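Local coordinates for protein TP_0956 (Treponema pallidum subsp. pallidum, PDB 3U64) that serves as the tetratricopeptide-repeat lipoprotein T-component (TatT) of a TRAP transporter and probably supports ligand uptake through protein-protein interaction, at the interface of chains A and B. Sequence-based numbering; all coordinates share one arbitrary frame. Chains: chain A/B, Protein TP_0956.

Contacts 1 and 2 are adjoining patches of one A-B interface, with the centres of their C-alpha atoms about 6 Å apart. They share A:Tyr79, B:Leu43, B:Gln46 and a bridging water. Contact 1 pairs the start of helix 41-61 of B, and the residue before it, with helices 66-89 and 96-124 of A; contact 2 sets helix 41-61 of B against helix 41-61 of A, with A:Tyr79 of helix 66-89 at its side. Meeting these helices besides its own counterpart is consistent with an inexact two-fold. Together they form part of the A-B contact in a three-copy deposited assembly, which may not be the biological one.

Contact 1: the interface of chains A and B. Residues chain A 79, 105, 109; chain B 40, 42-43, 46.
A:Arg105, on helix 96-124, meets B:Asp40 just ahead of helix 41-61, and this ion pair is the close-fitting part of the contact. A:Arg105 NE lies 2.8 Å from the carboxylate OD2 of B:Asp40, in a nearly straight hydrogen bond (162° at H) that uses the syn lone pair of OD2 and lies in the guanidinium plane. The two flat groups are nevertheless turned 40° apart, and the second bond, from A:Arg105 NH2 to B:Asp40 OD1, is weak at 3.3 Å. The arginine chain gets there extended, with CG anti to the backbone N (chi1 -171°). B:Asp40 OD1 also accepts the backbone N-H of B:Leu43, with N at 2.9 Å, met almost along the C-O direction; B:Asp40 thus caps the first turn of helix 41-61, which fixes its carboxylate for the arginine. B:Asp42 covers one guanidinium face: B:Asp42 CB sits 3.5 Å from A:Arg105 NH2, offset toward the rim. Its carboxylate stands almost upright to the guanidinium and gives a longer salt bridge, with B:Asp42 OD2 3.8 Å from A:Arg105 NH1. The two carboxylates probably balance the arginine's charge.

The rest is looser. B:Leu43 sends CD1 toward CD2 of A:Leu109 and CD2 toward CE2 of A:Tyr79, each pair 4.0 Å apart. On the watery side, the phenol OH of A:Tyr79 reaches B:Gln46 OE1 through water 1, which lies in the ring plane. The patch, hiding 218 Å² in all, helps to hold the two copies together in the crystal assembly; the structure alone does not show whether this pairing operates in the cell.

Contact 2: the interface of chains A and B. Residues chain A 45, 49, 79; chain B 43, 46-47.
Regular helical backbone carries A:Ala45 and A:Pro49 past B:Gln46 and B:Ser47, and all four residues belong to helix 41-61 of their own chain. A:Pro49 has 48 Å² of its surface hidden by chain B. Its ring is crossed at a slant by B:Gln46, whose CB lies 3.9 Å from CG of A:Pro49 and whose amide OE1 is 3.8 Å from that same carbon. CB of A:Pro49, the neighbouring ring carbon, faces CD2 of B:Leu43 at 4.1 Å; the same methyl that meets the A:Tyr79 ring thus also meets the proline, from a different direction. B:Gln46 has CG anti to its carbonyl carbon (chi1 -63°) and runs extended beyond it, a shape that carries the amide past the proline toward A:Ala45.

No direct polar bond crosses this patch. Water 2 does that work: it lies 2.6 Å from the backbone O of A:Ala45 and 3.0 Å from OE1 of B:Gln46, and it also meets the tyrosine OH. One water thus ties two helices of chain A to the glutamine of chain B. B:Ser47 scarcely touches chain A, with CB of B:Ser47 3.9 Å from the backbone C of A:Pro49. OG of B:Ser47, held between the backbone N and the carbonyl carbon (chi1 51°), turns back into its own helix and donates to the backbone O of B:Leu43 at 2.6 Å, tilted 24° from the carbonyl plane.

Contact 1: the interface of chains A and B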
loop_
_atom_site.group_PDB
_atom_site.type_symbol
_atom_site.label_atom_id
_atom_site.label_comp_id
_atom_site.label_asym_id
_atom_site.label_seq_id
_atom_site.Cartn_x
_atom_site.Cartn_y
_atom_site.Cartn_z
ATOM N N TYR A 79 -14.003 -1.006 4.824
ATOM C CA TYR A 79 -12.627 -0.678 5.125
ATOM C C TYR A 79 -12.509 -0.084 6.531
ATOM O O TYR A 79 -11.653 -0.493 7.314
ATOM C CB TYR A 79 -12.070 0.308 4.113
ATOM C CG TYR A 79 -10.625 0.609 4.348
ATOM C CD1 TYR A 79 -9.642 -0.257 3.893
ATOM C CD2 TYR A 79 -10.234 1.761 5.033
ATOM C CE1 TYR A 79 -8.305 0.004 4.102
ATOM C CE2 TYR A 79 -8.898 2.040 5.245
ATOM C CZ TYR A 79 -7.934 1.153 4.778
ATOM O OH TYR A 79 -6.596 1.408 4.992
ATOM N N ARG A 105 -10.386 8.349 13.380
ATOM C CA ARG A 105 -10.200 8.104 11.959
ATOM C C ARG A 105 -11.305 7.190 11.390
ATOM O O ARG A 105 -11.868 7.472 10.334
ATOM C CB ARG A 105 -8.811 7.508 11.705
ATOM C CG ARG A 105 -8.428 7.414 10.230
ATOM C CD ARG A 105 -7.060 6.728 9.995
ATOM N NE ARG A 105 -6.925 6.366 8.586
ATOM C CZ ARG A 105 -6.379 5.248 8.127
ATOM N NH1 ARG A 105 -5.877 4.346 8.959
ATOM N NH2 ARG A 105 -6.346 5.040 6.822
ATOM N N LEU A 109 -14.326 8.006 8.551
ATOM C CA LEU A 109 -14.513 7.129 7.398
ATOM C C LEU A 109 -15.930 6.522 7.344
ATOM O O LEU A 109 -16.529 6.435 6.269
ATOM C CB LEU A 109 -13.436 6.036 7.366
ATOM C CG LEU A 109 -12.008 6.494 7.018
ATOM C CD1 LEU A 109 -11.091 5.312 6.831
ATOM C CD2 LEU A 109 -11.931 7.369 5.770
ATOM N N ASP B 40 -7.349 12.394 4.926
ATOM C CA ASP B 40 -6.754 11.193 5.513
ATOM C C ASP B 40 -5.398 10.872 4.879
ATOM O O ASP B 40 -5.330 10.306 3.789
ATOM C CB ASP B 40 -7.687 10.008 5.318
ATOM C CG ASP B 40 -7.261 8.798 6.130
ATOM O OD1 ASP B 40 -6.268 8.133 5.768
ATOM O OD2 ASP B 40 -7.931 8.510 7.136
ATOM N N ASP B 42 -3.052 8.654 5.577
ATOM C CA ASP B 42 -2.712 7.246 5.378
ATOM C C ASP B 42 -3.292 6.675 4.085
ATOM O O ASP B 42 -2.616 5.917 3.392
ATOM C CB ASP B 42 -3.126 6.401 6.584
ATOM C CG ASP B 42 -2.264 6.680 7.812
ATOM O OD1 ASP B 42 -1.123 7.156 7.637
ATOM O OD2 ASP B 42 -2.727 6.426 8.951
ATOM N N LEU B 43 -4.532 7.028 3.760
ATOM C CA LEU B 43 -5.138 6.568 2.510
ATOM C C LEU B 43 -4.334 7.048 1.303
ATOM O O LEU B 43 -4.131 6.305 0.343
ATOM C CB LEU B 43 -6.591 7.047 2.379
ATOM C CG LEU B 43 -7.618 6.253 3.181
ATOM C CD1 LEU B 43 -8.978 6.928 3.156
ATOM C CD2 LEU B 43 -7.697 4.848 2.638
ATOM N N GLN B 46 -0.792 5.288 1.155
ATOM C CA GLN B 46 -0.851 3.882 0.745
ATOM C C GLN B 46 -1.280 3.684 -0.703
ATOM O O GLN B 46 -0.979 2.654 -1.303
ATOM C CB GLN B 46 -1.767 3.083 1.669
ATOM C CG GLN B 46 -1.259 3.061 3.101
ATOM C CD GLN B 46 -2.059 2.142 3.986
ATOM O OE1 GLN B 46 -2.396 1.023 3.595
ATOM N NE2 GLN B 46 -2.374 2.607 5.190
HETATM O O HOH W 1 -4.755 -0.424 4.654
#

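Contact 2: the interface of chains A and B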
loop_
_atom_site.group_PDB
_atom_site.type_symbol
_atom_site.label_atom_id
_atom_site.label_comp_id
_atom_site.label_asym_id
_atom_site.label_seq_id
_atom_site.Cartn_x
_atom_site.Cartn_y
_atom_site.Cartn_z
ATOM N N ALA A 45 -5.587 -5.347 2.847
ATOM C CA ALA A 45 -5.353 -4.075 3.500
ATOM C C ALA A 45 -4.493 -3.160 2.646
ATOM O O ALA A 45 -4.726 -1.956 2.590
ATOM C CB ALA A 45 -4.707 -4.287 4.891
ATOM N N PRO A 49 -6.835 0.629 -0.407
ATOM C CA PRO A 49 -6.827 2.099 -0.516
ATOM C C PRO A 49 -6.945 2.682 -1.944
ATOM O O PRO A 49 -7.807 3.545 -2.147
ATOM C CB PRO A 49 -5.507 2.496 0.154
ATOM C CG PRO A 49 -5.276 1.390 1.173
ATOM C CD PRO A 49 -5.741 0.138 0.457
ATOM N N TYR A 79 -14.003 -1.006 4.824
ATOM C CA TYR A 79 -12.627 -0.678 5.125
ATOM C C TYR A 79 -12.509 -0.084 6.531
ATOM O O TYR A 79 -11.653 -0.493 7.314
ATOM C CB TYR A 79 -12.070 0.308 4.113
ATOM C CG TYR A 79 -10.625 0.609 4.348
ATOM C CD1 TYR A 79 -9.642 -0.257 3.893
ATOM C CD2 TYR A 79 -10.234 1.761 5.033
ATOM C CE1 TYR A 79 -8.305 0.004 4.102
ATOM C CE2 TYR A 79 -8.898 2.040 5.245
ATOM C CZ TYR A 79 -7.934 1.153 4.778
ATOM O OH TYR A 79 -6.596 1.408 4.992
ATOM N N LEU B 43 -4.532 7.028 3.760
ATOM C CA LEU B 43 -5.138 6.568 2.510
ATOM C C LEU B 43 -4.334 7.048 1.303
ATOM O O LEU B 43 -4.131 6.305 0.343
ATOM C CB LEU B 43 -6.591 7.047 2.379
ATOM C CG LEU B 43 -7.618 6.253 3.181
ATOM C CD1 LEU B 43 -8.978 6.928 3.156
ATOM C CD2 LEU B 43 -7.697 4.848 2.638
ATOM N N GLN B 46 -0.792 5.288 1.155
ATOM C CA GLN B 46 -0.851 3.882 0.745
ATOM C C GLN B 46 -1.280 3.684 -0.703
ATOM O O GLN B 46 -0.979 2.654 -1.303
ATOM C CB GLN B 46 -1.767 3.083 1.669
ATOM C CG GLN B 46 -1.259 3.061 3.101
ATOM C CD GLN B 46 -2.059 2.142 3.986
ATOM O OE1 GLN B 46 -2.396 1.023 3.595
ATOM N NE2 GLN B 46 -2.374 2.607 5.190
ATOM N N SER B 47 -1.977 4.664 -1.268
ATOM C CA SER B 47 -2.437 4.532 -2.647
ATOM C C SER B 47 -1.519 5.198 -3.657
ATOM O O SER B 47 -1.490 4.801 -4.811
ATOM C CB SER B 47 -3.893 5.012 -2.806
ATOM O OG SER B 47 -4.077 6.298 -2.258
HETATM O O HOH W 2 -4.755 -0.424 4.654
#